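Local coordinates for protein octaprenyl-diphosphate synthase (Roseobacter denitrificans, PDB 4JXN) that probably makes all-trans-octaprenyl diphosphate, the side-chain precursor of isoprenoid quinones, by adding five isopentenyl diphosphate units to farnesyl diphosphate, at residues I77-T82 and V134-L139. Numbering follows the deposited sequence.
Sequences INLAAT and VETGSL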
loop_
_atom_site.group_PDB
_atom_site.type_symbol
_atom_site.label_atom_id
_atom_site.label_comp_id
_atom_site.label_asym_id
_atom_site.label_seq_id
_atom_site.Cartn_x
_atom_site.Cartn_y
_atom_site.Cartn_z
ATOM N N ILE A 77 12.117 11.497 -13.840
ATOM C CA ILE A 77 10.690 11.751 -14.025
ATOM C C ILE A 77 9.844 10.648 -13.383
ATOM O O ILE A 77 8.860 10.918 -12.659
ATOM C CB ILE A 77 10.330 11.840 -15.531
ATOM C CG1 ILE A 77 11.226 12.847 -16.254
ATOM C CG2 ILE A 77 8.873 12.248 -15.720
ATOM C CD1 ILE A 77 11.197 14.238 -15.643
ATOM N N ASN A 78 10.223 9.400 -13.641
ATOM C CA ASN A 78 9.530 8.266 -12.998
ATOM C C ASN A 78 9.596 8.417 -11.484
ATOM O O ASN A 78 8.583 8.336 -10.775
ATOM C CB ASN A 78 10.154 6.921 -13.382
ATOM C CG ASN A 78 10.181 6.674 -14.886
ATOM O OD1 ASN A 78 10.276 7.600 -15.689
ATOM N ND2 ASN A 78 10.111 5.404 -15.266
ATOM N N LEU A 79 10.810 8.647 -10.994
ATOM C CA LEU A 79 11.054 8.686 -9.562
ATOM C C LEU A 79 10.340 9.836 -8.865
ATOM O O LEU A 79 9.877 9.683 -7.745
ATOM C CB LEU A 79 12.556 8.748 -9.295
ATOM C CG LEU A 79 13.295 7.489 -9.737
ATOM C CD1 LEU A 79 14.798 7.649 -9.528
ATOM C CD2 LEU A 79 12.728 6.287 -8.990
ATOM N N ALA A 80 10.268 10.991 -9.516
ATOM C CA ALA A 80 9.579 12.119 -8.917
ATOM C C ALA A 80 8.068 11.872 -8.914
ATOM O O ALA A 80 7.384 12.255 -7.974
ATOM C CB ALA A 80 9.926 13.408 -9.643
ATOM N N ALA A 81 7.553 11.213 -9.952
ATOM C CA ALA A 81 6.134 10.798 -9.968
ATOM C C ALA A 81 5.807 9.828 -8.819
ATOM O O ALA A 81 4.848 10.034 -8.039
ATOM C CB ALA A 81 5.780 10.177 -11.316
ATOM N N THR A 82 6.611 8.773 -8.718
ATOM C CA THR A 82 6.547 7.828 -7.586
ATOM C C THR A 82 6.470 8.558 -6.253
ATOM O O THR A 82 5.629 8.247 -5.397
ATOM C CB THR A 82 7.798 6.939 -7.572
ATOM O OG1 THR A 82 7.920 6.267 -8.833
ATOM C CG2 THR A 82 7.752 5.919 -6.448
ATOM N N VAL A 134 10.104 0.346 -10.726
ATOM C CA VAL A 134 10.603 -0.896 -11.330
ATOM C C VAL A 134 11.068 -0.633 -12.756
ATOM O O VAL A 134 12.103 -1.150 -13.193
ATOM C CB VAL A 134 9.533 -2.021 -11.329
ATOM C CG1 VAL A 134 9.937 -3.173 -12.251
ATOM C CG2 VAL A 134 9.308 -2.538 -9.917
ATOM N N GLU A 135 10.302 0.181 -13.477
ATOM C CA GLU A 135 10.661 0.540 -14.846
ATOM C C GLU A 135 12.025 1.230 -14.978
ATOM O O GLU A 135 12.585 1.260 -16.071
ATOM C CB GLU A 135 9.567 1.413 -15.464
ATOM C CG GLU A 135 8.284 0.650 -15.765
ATOM C CD GLU A 135 7.057 1.542 -15.811
ATOM O OE1 GLU A 135 5.974 1.085 -15.386
ATOM O OE2 GLU A 135 7.170 2.699 -16.270
ATOM N N THR A 136 12.563 1.766 -13.880
ATOM C CA THR A 136 13.849 2.487 -13.919
ATOM C C THR A 136 15.029 1.548 -14.002
ATOM O O THR A 136 16.145 1.980 -14.269
ATOM C CB THR A 136 14.055 3.405 -12.682
ATOM O OG1 THR A 136 14.206 2.622 -11.490
ATOM C CG2 THR A 136 12.887 4.344 -12.513
ATOM N N GLY A 137 14.789 0.273 -13.710
ATOM C CA GLY A 137 15.839 -0.742 -13.730
ATOM C C GLY A 137 16.824 -0.736 -12.573
ATOM O O GLY A 137 17.787 -1.516 -12.581
ATOM N N SER A 138 16.598 0.116 -11.569
ATOM C CA SER A 138 17.578 0.299 -10.491
ATOM C C SER A 138 17.114 -0.318 -9.183
ATOM O O SER A 138 16.132 0.125 -8.561
ATOM C CB SER A 138 17.908 1.784 -10.290
ATOM O OG SER A 138 18.739 1.965 -9.147
ATOM N N LEU A 139 17.839 -1.343 -8.758
ATOM C CA LEU A 139 17.488 -2.038 -7.539
ATOM C C LEU A 139 17.808 -1.154 -6.340
ATOM O O LEU A 139 17.043 -1.114 -5.365
ATOM C CB LEU A 139 18.198 -3.382 -7.477
ATOM C CG LEU A 139 17.687 -4.352 -8.545
ATOM C CD1 LEU A 139 18.750 -5.383 -8.913
ATOM C CD2 LEU A 139 16.408 -5.028 -8.073
#
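The methyl group of Thr136 packs against Asn78 and Leu79 in van der Waals contact. Thr136 CG2 lies 3.9 Å from Asn78 CB and 4.0 Å from Leu79 CD2, so the methyl sits against two consecutive side chains of helix 75-94. The Asn78 and Thr136 side chains pass alongside one another with antiparallel headings, whereas Leu79 crosses Thr136 almost perpendicularly and meets it with one branch of its isobutyl end. Both Leu79 and Thr136 also touch Val141, which extends the apolar patch onto helix 139-162. The Thr136 torsion (chi1 67°) places CG2 anti to the carbonyl carbon and turns OG1 back toward its own chain. Segment 134-139 holds the short connection between helices 116-134 and 139-162 in the all-helical fold of the FPP/GGPP synthase family. A type I turn runs from Val134 to Gly137, whose positive phi takes the chain out of the first helix, and Ser138 takes the N-cap position of helix 139-162, its OG bonding weakly to Val141 N. Thr136 OG1 bonds to Met133 O and also accepts a weak bond from Ser138 N. Within the facing helix, Asn78 O accepts hydrogen bonds from Thr82 N and, from above the carbonyl plane, from Thr82 OG1 (2.9 Å), which has a further weak bond with Ser129 O of helix 116-134. At the polar margin, the Asn78 amide approaches Glu135 without a bond. Its ND2 is 4.0 Å from Glu135 CB and 4.1 Å from Glu135 OE2, and the amide and carboxylate planes are steeply inclined, 77° apart. The carboxylate instead forms a salt bridge through OE2 with Arg33 of helix 9-34.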